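Long-range contacts in hypothetical protein CC0527 (Caulobacter vibrioides, PDB 2O0Q), which is of unknown function but belongs to the DUF952 family, a member of the ADP-ribosyl clan of protein families: residues L56-E62 with V93-L99; Q41-T45 with R76-P82; Y5-S9 with F22-D28. All coordinates share one frame. Residues are numbered along the deposited sequence.

Contact 1: residues L56-E62 with V93-L99; sequences LVLLAVE and VTREADL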
ATOM      1  N   LEU A  56       6.049  -8.011  -6.534  1.00 20.84           N
ATOM      2  CA  LEU A  56       5.372  -6.965  -5.782  1.00 17.79           C
ATOM      3  C   LEU A  56       5.405  -7.327  -4.307  1.00 16.69           C
ATOM      4  O   LEU A  56       5.458  -8.502  -3.944  1.00 14.97           O
ATOM      5  CB  LEU A  56       3.910  -6.824  -6.219  1.00 16.88           C
ATOM      6  CG  LEU A  56       3.621  -6.218  -7.595  1.00 15.89           C
ATOM      7  CD1 LEU A  56       2.114  -6.233  -7.855  1.00 12.91           C
ATOM      8  CD2 LEU A  56       4.159  -4.794  -7.648  1.00 15.57           C
ATOM      9  N   VAL A  57       5.380  -6.311  -3.457  1.00 15.59           N
ATOM     10  CA  VAL A  57       5.372  -6.532  -2.024  1.00 16.24           C
ATOM     11  C   VAL A  57       4.180  -5.808  -1.414  1.00 15.80           C
ATOM     12  O   VAL A  57       3.804  -4.714  -1.850  1.00 14.30           O
ATOM     13  CB  VAL A  57       6.698  -6.055  -1.367  1.00 17.37           C
ATOM     14  CG1 VAL A  57       7.047  -4.678  -1.850  1.00 21.24           C
ATOM     15  CG2 VAL A  57       6.572  -6.079   0.162  1.00 18.78           C
ATOM     16  N   LEU A  58       3.569  -6.444  -0.424  1.00 15.30           N
ATOM     17  CA  LEU A  58       2.420  -5.882   0.268  1.00 14.49           C
ATOM     18  C   LEU A  58       2.861  -5.450   1.662  1.00 14.25           C
ATOM     19  O   LEU A  58       3.410  -6.253   2.419  1.00 13.27           O
ATOM     20  CB  LEU A  58       1.314  -6.944   0.375  1.00 14.49           C
ATOM     21  CG  LEU A  58      -0.042  -6.635   1.021  1.00 15.20           C
ATOM     22  CD1 LEU A  58       0.131  -6.371   2.497  1.00 20.14           C
ATOM     23  CD2 LEU A  58      -0.696  -5.448   0.324  1.00 13.54           C
ATOM     24  N   LEU A  59       2.632  -4.183   1.998  1.00 13.88           N
ATOM     25  CA  LEU A  59       2.992  -3.683   3.320  1.00 13.47           C
ATOM     26  C   LEU A  59       1.714  -3.477   4.122  1.00 15.97           C
ATOM     27  O   LEU A  59       0.795  -2.788   3.670  1.00 16.51           O
ATOM     28  CB  LEU A  59       3.737  -2.344   3.235  1.00 12.24           C
ATOM     29  CG  LEU A  59       4.998  -2.202   2.378  1.00 10.70           C
ATOM     30  CD1 LEU A  59       5.439  -0.742   2.392  1.00 11.37           C
ATOM     31  CD2 LEU A  59       6.114  -3.120   2.885  1.00 11.21           C
ATOM     32  N   ALA A  60       1.660  -4.090   5.301  1.00 14.80           N
ATOM     33  CA  ALA A  60       0.513  -3.964   6.197  1.00 16.61           C
ATOM     34  C   ALA A  60       0.902  -2.930   7.246  1.00 17.19           C
ATOM     35  O   ALA A  60       1.941  -3.060   7.902  1.00 16.65           O
ATOM     36  CB  ALA A  60       0.209  -5.303   6.854  1.00 16.18           C
ATOM     37  N   VAL A  61       0.065  -1.911   7.407  1.00 17.06           N
ATOM     38  CA  VAL A  61       0.352  -0.828   8.339  1.00 17.91           C
ATOM     39  C   VAL A  61      -0.769  -0.512   9.328  1.00 19.27           C
ATOM     40  O   VAL A  61      -1.937  -0.413   8.947  1.00 19.52           O
ATOM     41  CB  VAL A  61       0.683   0.464   7.552  1.00 16.83           C
ATOM     42  CG1 VAL A  61       0.885   1.618   8.505  1.00 16.84           C
ATOM     43  CG2 VAL A  61       1.925   0.247   6.690  1.00 16.71           C
ATOM     44  N   GLU A  62      -0.406  -0.348  10.598  1.00 19.70           N
ATOM     45  CA  GLU A  62      -1.390  -0.007  11.618  1.00 22.10           C
ATOM     46  C   GLU A  62      -1.693   1.476  11.418  1.00 21.40           C
ATOM     47  O   GLU A  62      -0.801   2.312  11.526  1.00 21.55           O
ATOM     48  CB  GLU A  62      -0.822  -0.239  13.018  1.00 24.35           C
ATOM     49  CG  GLU A  62      -1.889  -0.561  14.037  1.00 30.95           C
ATOM     50  CD  GLU A  62      -2.524  -1.915  13.784  1.00 32.89           C
ATOM     51  OE1 GLU A  62      -3.708  -2.100  14.138  1.00 34.70           O
ATOM     52  OE2 GLU A  62      -1.829  -2.800  13.239  1.00 34.28           O
ATOM     53  N   VAL A  93       5.832  -0.247   9.456  1.00 18.05           N
ATOM     54  CA  VAL A  93       5.270  -1.394   8.758  1.00 17.41           C
ATOM     55  C   VAL A  93       5.196  -2.557   9.742  1.00 19.98           C
ATOM     56  O   VAL A  93       6.214  -2.966  10.299  1.00 18.66           O
ATOM     57  CB  VAL A  93       6.147  -1.818   7.561  1.00 17.51           C
ATOM     58  CG1 VAL A  93       5.633  -3.125   6.989  1.00 17.08           C
ATOM     59  CG2 VAL A  93       6.135  -0.736   6.494  1.00 15.89           C
ATOM     60  N   THR A  94       3.993  -3.088   9.951  1.00 20.24           N
ATOM     61  CA  THR A  94       3.808  -4.198  10.879  1.00 22.33           C
ATOM     62  C   THR A  94       4.280  -5.515  10.265  1.00 22.79           C
ATOM     63  O   THR A  94       4.898  -6.336  10.943  1.00 21.75           O
ATOM     64  CB  THR A  94       2.334  -4.314  11.313  1.00 23.92           C
ATOM     65  OG1 THR A  94       1.522  -4.673  10.188  1.00 29.66           O
ATOM     66  CG2 THR A  94       1.848  -2.984  11.867  1.00 24.53           C
ATOM     67  N   ARG A  95       3.988  -5.719   8.984  1.00 21.62           N
ATOM     68  CA  ARG A  95       4.433  -6.927   8.298  1.00 22.40           C
ATOM     69  C   ARG A  95       4.390  -6.775   6.784  1.00 21.67           C
ATOM     70  O   ARG A  95       3.603  -5.996   6.245  1.00 20.08           O
ATOM     71  CB  ARG A  95       3.609  -8.150   8.722  1.00 25.28           C
ATOM     72  CG  ARG A  95       2.149  -8.140   8.316  1.00 28.74           C
ATOM     73  CD  ARG A  95       1.555  -9.547   8.428  1.00 31.76           C
ATOM     74  NE  ARG A  95       0.095  -9.540   8.350  1.00 34.99           N
ATOM     75  CZ  ARG A  95      -0.706  -9.223   9.366  1.00 35.64           C
ATOM     76  NH1 ARG A  95      -0.188  -8.891  10.542  1.00 37.20           N
ATOM     77  NH2 ARG A  95      -2.023  -9.228   9.203  1.00 35.23           N
ATOM     78  N   GLU A  96       5.255  -7.524   6.110  1.00 19.80           N
ATOM     79  CA  GLU A  96       5.336  -7.492   4.659  1.00 20.05           C
ATOM     80  C   GLU A  96       5.181  -8.893   4.096  1.00 21.45           C
ATOM     81  O   GLU A  96       5.312  -9.884   4.818  1.00 22.98           O
ATOM     82  CB  GLU A  96       6.676  -6.909   4.208  1.00 19.58           C
ATOM     83  CG  GLU A  96       7.890  -7.618   4.782  1.00 20.42           C
ATOM     84  CD  GLU A  96       9.187  -7.116   4.176  1.00 21.21           C
ATOM     85  OE1 GLU A  96       9.499  -7.501   3.031  1.00 20.09           O
ATOM     86  OE2 GLU A  96       9.888  -6.323   4.840  1.00 20.99           O
ATOM     87  N   ALA A  97       4.915  -8.965   2.798  1.00 18.91           N
ATOM     88  CA  ALA A  97       4.735 -10.240   2.123  1.00 19.55           C
ATOM     89  C   ALA A  97       4.932 -10.071   0.631  1.00 18.25           C
ATOM     90  O   ALA A  97       4.556  -9.044   0.057  1.00 18.77           O
ATOM     91  CB  ALA A  97       3.340 -10.776   2.399  1.00 17.30           C
ATOM     92  N   ASP A  98       5.537 -11.071  -0.001  1.00 18.51           N
ATOM     93  CA  ASP A  98       5.740 -11.012  -1.440  1.00 18.81           C
ATOM     94  C   ASP A  98       4.482 -11.573  -2.078  1.00 17.59           C
ATOM     95  O   ASP A  98       3.992 -12.630  -1.682  1.00 19.09           O
ATOM     96  CB  ASP A  98       6.961 -11.831  -1.853  1.00 19.72           C
ATOM     97  CG  ASP A  98       8.241 -11.318  -1.225  1.00 22.12           C
ATOM     98  OD1 ASP A  98       8.430 -10.084  -1.165  1.00 21.76           O
ATOM     99  OD2 ASP A  98       9.062 -12.156  -0.800  1.00 25.77           O
ATOM    100  N   LEU A  99       3.958 -10.859  -3.063  1.00 16.58           N
ATOM    101  CA  LEU A  99       2.729 -11.257  -3.737  1.00 14.90           C
ATOM    102  C   LEU A  99       2.919 -12.124  -4.972  1.00 15.46           C
ATOM    103  O   LEU A  99       3.946 -12.049  -5.649  1.00 17.10           O
ATOM    104  CB  LEU A  99       1.938 -10.008  -4.125  1.00 14.94           C
ATOM    105  CG  LEU A  99       1.477  -9.104  -2.981  1.00 13.35           C
ATOM    106  CD1 LEU A  99       0.875  -7.832  -3.549  1.00 12.22           C
ATOM    107  CD2 LEU A  99       0.464  -9.847  -2.121  1.00 11.61           C
TER
HETATM  108  O   HOH W   1       3.914  -9.612  -7.808  1.00 29.07           O
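Strands 56-62 and 93-98 run antiparallel at the edge of the six-stranded sheet, their axes 4.6 Å apart at closest approach. Backbone hydrogen bonds set the register. Leu58 N donates to Ala97 O (2.8 Å), Ala60 N to Arg95 O (2.9 Å) and Leu99 N to Leu56 O (2.9 Å). The return bond from Ala97 N to Leu58 O (3.1 Å) is weak. A classic beta bulge interrupts the ladder: Thr94 and Arg95 both face Ala60. There Ala60 O accepts from Thr94 N (2.9 Å) and from Thr94 OG1 (2.8 Å). Water 1 links Leu56 N to Leu99 O.

Apolar side chains pack on both faces. Leu58 CB meets Leu99 CD2 at 3.9 Å, and Leu59 CD2 meets Val93 CG1 at 4.1 Å. Trp13 of helix 10-19 lies against Val57, Leu59 and Val93. Glu96 OE2 is hydrogen-bonded to Trp13, and Asp98 OD1 forms a salt bridge with Arg10. The chemistry implies a main-chain ladder that extends the sheet, with a threonine hydroxyl adding a second donor to Ala60 O at the bulge.

Contact 2: residues Q41-T45 with R76-P82; sequences QAQET and RGGARFP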
ATOM      1  N   GLN A  41     -10.748  -2.656   0.388  1.00 20.19           N
ATOM      2  CA  GLN A  41     -10.503  -1.986  -0.888  1.00 17.21           C
ATOM      3  C   GLN A  41      -9.190  -2.430  -1.547  1.00 16.57           C
ATOM      4  O   GLN A  41      -8.975  -2.202  -2.740  1.00 13.88           O
ATOM      5  CB  GLN A  41     -10.474  -0.468  -0.652  1.00 20.33           C
ATOM      6  CG  GLN A  41     -11.133  -0.057   0.668  1.00 25.76           C
ATOM      7  CD  GLN A  41     -10.814   1.366   1.104  1.00 28.19           C
ATOM      8  OE1 GLN A  41      -9.656   1.815   1.069  1.00 24.74           O
ATOM      9  NE2 GLN A  41     -11.843   2.077   1.544  1.00 30.69           N
ATOM     10  N   ALA A  42      -8.329  -3.078  -0.766  1.00 15.93           N
ATOM     11  CA  ALA A  42      -7.018  -3.527  -1.238  1.00 14.33           C
ATOM     12  C   ALA A  42      -6.989  -4.389  -2.496  1.00 13.97           C
ATOM     13  O   ALA A  42      -6.191  -4.140  -3.400  1.00 10.39           O
ATOM     14  CB  ALA A  42      -6.288  -4.251  -0.113  1.00 14.65           C
ATOM     15  N   GLN A  43      -7.831  -5.416  -2.558  1.00 12.47           N
ATOM     16  CA  GLN A  43      -7.830  -6.279  -3.731  1.00 14.31           C
ATOM     17  C   GLN A  43      -8.195  -5.512  -5.003  1.00 15.67           C
ATOM     18  O   GLN A  43      -7.601  -5.737  -6.058  1.00 15.76           O
ATOM     19  CB  GLN A  43      -8.788  -7.454  -3.531  1.00 15.26           C
ATOM     20  CG  GLN A  43      -8.737  -8.490  -4.647  1.00 17.07           C
ATOM     21  CD  GLN A  43      -7.359  -9.107  -4.823  1.00 14.66           C
ATOM     22  OE1 GLN A  43      -6.695  -8.897  -5.845  1.00 17.14           O
ATOM     23  NE2 GLN A  43      -6.922  -9.867  -3.831  1.00 12.71           N
ATOM     24  N   GLU A  44      -9.166  -4.606  -4.913  1.00 15.00           N
ATOM     25  CA  GLU A  44      -9.566  -3.836  -6.087  1.00 15.65           C
ATOM     26  C   GLU A  44      -8.412  -2.935  -6.522  1.00 14.22           C
ATOM     27  O   GLU A  44      -8.170  -2.756  -7.719  1.00 14.12           O
ATOM     28  CB  GLU A  44     -10.814  -2.984  -5.804  1.00 17.74           C
ATOM     29  CG  GLU A  44     -11.451  -2.429  -7.089  1.00 20.96           C
ATOM     30  CD  GLU A  44     -12.756  -1.680  -6.857  1.00 23.85           C
ATOM     31  OE1 GLU A  44     -13.646  -2.216  -6.165  1.00 21.84           O
ATOM     32  OE2 GLU A  44     -12.900  -0.554  -7.383  1.00 25.07           O
ATOM     33  N   THR A  45      -7.701  -2.372  -5.550  1.00 13.64           N
ATOM     34  CA  THR A  45      -6.559  -1.511  -5.859  1.00 13.16           C
ATOM     35  C   THR A  45      -5.503  -2.330  -6.603  1.00 13.78           C
ATOM     36  O   THR A  45      -4.910  -1.867  -7.582  1.00 12.91           O
ATOM     37  CB  THR A  45      -5.938  -0.931  -4.565  1.00 14.02           C
ATOM     38  OG1 THR A  45      -6.883  -0.056  -3.939  1.00 16.55           O
ATOM     39  CG2 THR A  45      -4.659  -0.145  -4.873  1.00 13.42           C
ATOM     40  N   ARG A  76     -12.734   6.640  -4.413  1.00 12.94           N
ATOM     41  CA  ARG A  76     -13.307   5.593  -5.259  1.00 14.24           C
ATOM     42  C   ARG A  76     -14.603   4.990  -4.730  1.00 13.88           C
ATOM     43  O   ARG A  76     -14.645   4.444  -3.628  1.00 14.27           O
ATOM     44  CB  ARG A  76     -12.268   4.484  -5.460  1.00 15.50           C
ATOM     45  CG  ARG A  76     -12.498   3.614  -6.682  1.00 17.42           C
ATOM     46  CD  ARG A  76     -11.260   2.758  -6.953  1.00 18.37           C
ATOM     47  NE  ARG A  76     -11.100   1.678  -5.982  1.00 19.51           N
ATOM     48  CZ  ARG A  76      -9.926   1.204  -5.567  1.00 16.50           C
ATOM     49  NH1 ARG A  76      -8.790   1.717  -6.024  1.00 15.21           N
ATOM     50  NH2 ARG A  76      -9.884   0.196  -4.707  1.00 13.45           N
ATOM     51  N   GLY A  77     -15.661   5.090  -5.530  1.00 13.30           N
ATOM     52  CA  GLY A  77     -16.945   4.537  -5.134  1.00 13.57           C
ATOM     53  C   GLY A  77     -17.514   5.119  -3.857  1.00 14.99           C
ATOM     54  O   GLY A  77     -18.361   4.500  -3.214  1.00 15.57           O
ATOM     55  N   GLY A  78     -17.042   6.301  -3.477  1.00 14.73           N
ATOM     56  CA  GLY A  78     -17.541   6.939  -2.272  1.00 16.82           C
ATOM     57  C   GLY A  78     -16.893   6.452  -0.989  1.00 17.53           C
ATOM     58  O   GLY A  78     -17.182   6.970   0.091  1.00 18.84           O
ATOM     59  N   ALA A  79     -16.018   5.457  -1.098  1.00 16.34           N
ATOM     60  CA  ALA A  79     -15.341   4.922   0.077  1.00 15.36           C
ATOM     61  C   ALA A  79     -14.184   5.833   0.490  1.00 16.41           C
ATOM     62  O   ALA A  79     -13.577   6.485  -0.357  1.00 17.18           O
ATOM     63  CB  ALA A  79     -14.831   3.514  -0.219  1.00 17.73           C
ATOM     64  N   ARG A  80     -13.883   5.883   1.790  1.00 16.27           N
ATOM     65  CA  ARG A  80     -12.786   6.716   2.287  1.00 16.98           C
ATOM     66  C   ARG A  80     -11.463   5.971   2.225  1.00 16.61           C
ATOM     67  O   ARG A  80     -11.309   4.907   2.829  1.00 16.23           O
ATOM     68  CB  ARG A  80     -13.040   7.165   3.731  1.00 17.51           C
ATOM     69  CG  ARG A  80     -14.144   8.203   3.889  1.00 20.82           C
ATOM     70  CD  ARG A  80     -14.220   8.696   5.329  1.00 27.32           C
ATOM     71  NE  ARG A  80     -15.244   9.720   5.537  1.00 32.77           N
ATOM     72  CZ  ARG A  80     -15.212  10.942   5.012  1.00 35.65           C
ATOM     73  NH1 ARG A  80     -14.204  11.317   4.234  1.00 37.87           N
ATOM     74  NH2 ARG A  80     -16.190  11.801   5.275  1.00 38.02           N
ATOM     75  N   PHE A  81     -10.512   6.526   1.483  1.00 14.26           N
ATOM     76  CA  PHE A  81      -9.204   5.902   1.355  1.00 13.79           C
ATOM     77  C   PHE A  81      -8.180   6.565   2.264  1.00 13.64           C
ATOM     78  O   PHE A  81      -8.162   7.788   2.423  1.00 13.25           O
ATOM     79  CB  PHE A  81      -8.712   5.961  -0.099  1.00 13.58           C
ATOM     80  CG  PHE A  81      -9.347   4.930  -0.998  1.00 12.99           C
ATOM     81  CD1 PHE A  81     -10.686   5.025  -1.352  1.00 13.90           C
ATOM     82  CD2 PHE A  81      -8.607   3.848  -1.465  1.00 14.69           C
ATOM     83  CE1 PHE A  81     -11.283   4.054  -2.159  1.00 14.96           C
ATOM     84  CE2 PHE A  81      -9.191   2.873  -2.270  1.00 13.52           C
ATOM     85  CZ  PHE A  81     -10.531   2.975  -2.617  1.00 14.77           C
ATOM     86  N   PRO A  82      -7.313   5.756   2.888  1.00 12.18           N
ATOM     87  CA  PRO A  82      -6.298   6.324   3.774  1.00 11.67           C
ATOM     88  C   PRO A  82      -5.175   6.936   2.945  1.00 11.86           C
ATOM     89  O   PRO A  82      -4.549   6.247   2.138  1.00 12.97           O
ATOM     90  CB  PRO A  82      -5.839   5.119   4.592  1.00 11.97           C
ATOM     91  CG  PRO A  82      -5.982   3.984   3.628  1.00 11.23           C
ATOM     92  CD  PRO A  82      -7.293   4.282   2.917  1.00 12.67           C
TER
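Residues 41-45 form a turn of helix 39-49. Residues 76-82 lead through a loop into strand 80-84. The short helix and strand segments cross at -79°, and their axes come no closer than 11.5 Å. The nearest CA atoms, those of Gln41 and Phe81, are 8.3 Å apart. Long side chains therefore span the gap. In the loop, Ala79 N bonds back to Arg76 O at 3.1 Å. Gly77 and Gly78 between them both have positive phi.

Arg76 reaches the helix with its guanidinium. Its NE forms a salt bridge with Glu44 OE2 at 3.2 Å. Its NH2 donates to Thr45 OG1 at 3.1 Å, while the bond from Arg76 NH1 to Thr45 OG1 is weak at 3.3 Å. Thr45 OG1 is also hydrogen-bonded to Ser37. Gln41 reaches the other way. Its NE2 donates to Arg80 O at 3.2 Å, and its OE1 accepts from Ala38 N. The same Gln41 OE1 lies over one face of the Phe81 ring, 3.4 Å from Phe81 CD2. Arg76 also touches Lys48 and Trp49 farther along the helix.

Charged and polar groups thus do most of the joining, with the Phe81 ring beside Gln41 and Thr45. Helix and loop are held mainly by directional polar bonds, among them one salt bridge, rather than by apolar packing.

Contact 3: residues Y5-S9 with F22-D28; sequences YKILS and FEGSAVD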
ATOM      1  N   TYR A   5      -3.055  -0.831   3.761  1.00 13.76           N
ATOM      2  CA  TYR A   5      -2.049  -1.464   2.931  1.00 12.61           C
ATOM      3  C   TYR A   5      -1.473  -0.645   1.800  1.00 13.05           C
ATOM      4  O   TYR A   5      -2.150   0.182   1.189  1.00 11.51           O
ATOM      5  CB  TYR A   5      -2.622  -2.746   2.332  1.00 13.43           C
ATOM      6  CG  TYR A   5      -3.167  -3.717   3.353  1.00 14.39           C
ATOM      7  CD1 TYR A   5      -4.424  -3.528   3.935  1.00 12.75           C
ATOM      8  CD2 TYR A   5      -2.411  -4.813   3.758  1.00 13.26           C
ATOM      9  CE1 TYR A   5      -4.912  -4.412   4.900  1.00 13.29           C
ATOM     10  CE2 TYR A   5      -2.881  -5.700   4.716  1.00 14.15           C
ATOM     11  CZ  TYR A   5      -4.129  -5.496   5.285  1.00 14.46           C
ATOM     12  OH  TYR A   5      -4.578  -6.383   6.239  1.00 13.16           O
ATOM     13  N   LYS A   6      -0.206  -0.922   1.518  1.00 12.37           N
ATOM     14  CA  LYS A   6       0.502  -0.274   0.438  1.00 12.64           C
ATOM     15  C   LYS A   6       1.045  -1.394  -0.430  1.00 13.25           C
ATOM     16  O   LYS A   6       1.572  -2.393   0.076  1.00 14.37           O
ATOM     17  CB  LYS A   6       1.672   0.568   0.969  1.00 11.57           C
ATOM     18  CG  LYS A   6       2.447   1.305  -0.132  1.00 12.68           C
ATOM     19  CD  LYS A   6       1.600   2.405  -0.770  1.00 11.17           C
ATOM     20  CE  LYS A   6       2.150   2.840  -2.127  1.00 13.24           C
ATOM     21  NZ  LYS A   6       1.307   3.916  -2.755  1.00  9.76           N
ATOM     22  N   ILE A   7       0.890  -1.239  -1.737  1.00 13.87           N
ATOM     23  CA  ILE A   7       1.407  -2.207  -2.690  1.00 13.89           C
ATOM     24  C   ILE A   7       2.511  -1.473  -3.444  1.00 14.51           C
ATOM     25  O   ILE A   7       2.295  -0.362  -3.927  1.00 13.93           O
ATOM     26  CB  ILE A   7       0.313  -2.657  -3.686  1.00 14.84           C
ATOM     27  CG1 ILE A   7      -0.801  -3.380  -2.924  1.00 15.28           C
ATOM     28  CG2 ILE A   7       0.919  -3.564  -4.761  1.00 15.94           C
ATOM     29  CD1 ILE A   7      -2.015  -3.744  -3.771  1.00 18.28           C
ATOM     30  N   LEU A   8       3.698  -2.073  -3.516  1.00 14.38           N
ATOM     31  CA  LEU A   8       4.812  -1.453  -4.228  1.00 13.55           C
ATOM     32  C   LEU A   8       5.784  -2.510  -4.727  1.00 13.79           C
ATOM     33  O   LEU A   8       5.757  -3.662  -4.283  1.00 14.25           O
ATOM     34  CB  LEU A   8       5.551  -0.444  -3.331  1.00 14.60           C
ATOM     35  CG  LEU A   8       6.610  -0.921  -2.326  1.00 14.51           C
ATOM     36  CD1 LEU A   8       7.273   0.290  -1.697  1.00 13.10           C
ATOM     37  CD2 LEU A   8       5.997  -1.781  -1.253  1.00 15.53           C
ATOM     38  N   SER A   9       6.644  -2.120  -5.658  1.00 13.65           N
ATOM     39  CA  SER A   9       7.619  -3.047  -6.220  1.00 13.04           C
ATOM     40  C   SER A   9       8.697  -3.384  -5.198  1.00 14.74           C
ATOM     41  O   SER A   9       8.939  -2.625  -4.257  1.00 12.02           O
ATOM     42  CB  SER A   9       8.277  -2.434  -7.460  1.00 13.26           C
ATOM     43  OG  SER A   9       9.153  -1.373  -7.108  1.00 13.54           O
ATOM     44  N   PHE A  22       9.785   5.147   3.293  1.00 14.83           N
ATOM     45  CA  PHE A  22       9.249   5.092   1.939  1.00 15.61           C
ATOM     46  C   PHE A  22       8.638   6.457   1.653  1.00 15.44           C
ATOM     47  O   PHE A  22       7.702   6.879   2.332  1.00 16.36           O
ATOM     48  CB  PHE A  22       8.181   3.995   1.838  1.00 15.62           C
ATOM     49  CG  PHE A  22       7.493   3.930   0.501  1.00 16.69           C
ATOM     50  CD1 PHE A  22       8.228   3.776  -0.668  1.00 17.85           C
ATOM     51  CD2 PHE A  22       6.101   4.012   0.413  1.00 17.75           C
ATOM     52  CE1 PHE A  22       7.587   3.704  -1.905  1.00 16.66           C
ATOM     53  CE2 PHE A  22       5.456   3.943  -0.814  1.00 16.97           C
ATOM     54  CZ  PHE A  22       6.198   3.789  -1.974  1.00 17.19           C
ATOM     55  N   GLU A  23       9.173   7.154   0.658  1.00 16.32           N
ATOM     56  CA  GLU A  23       8.676   8.481   0.332  1.00 17.32           C
ATOM     57  C   GLU A  23       7.523   8.464  -0.652  1.00 16.21           C
ATOM     58  O   GLU A  23       6.892   9.491  -0.895  1.00 16.39           O
ATOM     59  CB  GLU A  23       9.816   9.348  -0.197  1.00 21.59           C
ATOM     60  CG  GLU A  23      10.995   9.395   0.762  1.00 26.37           C
ATOM     61  CD  GLU A  23      12.036  10.411   0.364  1.00 31.89           C
ATOM     62  OE1 GLU A  23      12.486  10.375  -0.802  1.00 34.10           O
ATOM     63  OE2 GLU A  23      12.409  11.240   1.222  1.00 34.13           O
ATOM     64  N   GLY A  24       7.244   7.298  -1.223  1.00 16.19           N
ATOM     65  CA  GLY A  24       6.131   7.196  -2.151  1.00 14.49           C
ATOM     66  C   GLY A  24       6.475   6.758  -3.559  1.00 14.73           C
ATOM     67  O   GLY A  24       7.614   6.895  -4.011  1.00 13.42           O
ATOM     68  N   SER A  25       5.473   6.215  -4.245  1.00 14.36           N
ATOM     69  CA  SER A  25       5.616   5.769  -5.624  1.00 13.66           C
ATOM     70  C   SER A  25       5.549   7.011  -6.511  1.00 14.27           C
ATOM     71  O   SER A  25       5.331   8.123  -6.018  1.00 12.59           O
ATOM     72  CB  SER A  25       4.463   4.839  -5.999  1.00 12.74           C
ATOM     73  OG  SER A  25       3.248   5.574  -6.054  1.00 12.71           O
ATOM     74  N   ALA A  26       5.724   6.814  -7.816  1.00 11.43           N
ATOM     75  CA  ALA A  26       5.669   7.916  -8.770  1.00 13.62           C
ATOM     76  C   ALA A  26       4.358   8.689  -8.614  1.00 13.77           C
ATOM     77  O   ALA A  26       4.358   9.924  -8.536  1.00 13.48           O
ATOM     78  CB  ALA A  26       5.791   7.384 -10.188  1.00 13.51           C
ATOM     79  N   VAL A  27       3.245   7.961  -8.568  1.00 13.45           N
ATOM     80  CA  VAL A  27       1.943   8.598  -8.416  1.00 14.39           C
ATOM     81  C   VAL A  27       1.788   9.257  -7.049  1.00 14.82           C
ATOM     82  O   VAL A  27       1.173  10.315  -6.944  1.00 15.75           O
ATOM     83  CB  VAL A  27       0.794   7.594  -8.616  1.00 16.45           C
ATOM     84  CG1 VAL A  27       0.811   7.083 -10.039  1.00 18.38           C
ATOM     85  CG2 VAL A  27       0.925   6.443  -7.635  1.00 19.19           C
ATOM     86  N   ASP A  28       2.338   8.640  -6.004  1.00 14.21           N
ATOM     87  CA  ASP A  28       2.239   9.230  -4.667  1.00 13.53           C
ATOM     88  C   ASP A  28       2.911  10.599  -4.677  1.00 13.64           C
ATOM     89  O   ASP A  28       2.335  11.597  -4.235  1.00 14.24           O
ATOM     90  CB  ASP A  28       2.940   8.369  -3.610  1.00 11.22           C
ATOM     91  CG  ASP A  28       2.252   7.039  -3.370  1.00 12.32           C
ATOM     92  OD1 ASP A  28       1.018   6.948  -3.556  1.00  6.75           O
ATOM     93  OD2 ASP A  28       2.960   6.087  -2.970  1.00 12.50           O
TER
HETATM   94  O   HOH W   2       1.436   3.706  -5.818  1.00 17.81           O
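A capping box starts helix 26-31, and strand 3-9 of the central sheet reaches it through a lysine. Ser25, with chi1 p, turns its OG to accept from Asp28 N at 3.2 Å. Asp28, with chi1 m, returns its OD2 to Ser25 N at 2.8 Å. Gly24 fits this approach: at its positive phi a CB would clash with Asp28 CB.

Lys6 starts from chi1 t, bends at chi2 p and then runs extended through chi3 and chi4. This carries its NZ to the Asp28 carboxylate, where the salt bridge to Asp28 OD2 is 2.7 Å. Lys6 NZ also bonds to His35 O, and Asp28 OD1 accepts from His35 N, so strand 34-38 shares this buried charge pair. Water 2 joins Lys6 NZ to Ser25 OG.

Phe22, with chi1 t, lies against both strand side chains. Lys6 CE approaches its edge, 3.7 Å from Phe22 CE2. Leu8, with chi1 p, makes a CH-pi contact over its face: Leu8 CD1 is 3.7 Å from the Phe22 ring centroid.

How the contacts relate
All three contacts reach the same antiparallel sheet. Contact 3 is the buried one, its centre about 6 Å from the centre of the chain. Contact 1 is partly buried at the sheet edge. Contact 2 lies farthest out, its centre about 11 Å from the chain's centre. Contacts 1 and 3 lie on neighbouring strands, 56-62 and 3-9: Val57 N is 2.8 Å from Leu8 O and Leu59 N 2.8 Å from Lys6 O, both probable hydrogen bonds. Contacts 1 and 2 do not touch, although helix 39-49 and strand 56-62 are consecutive in the chain. Contact 1 is mainly backbone pairing. The other two rely on side chains, with an ion pair at the surface in contact 2 and a buried one in contact 3.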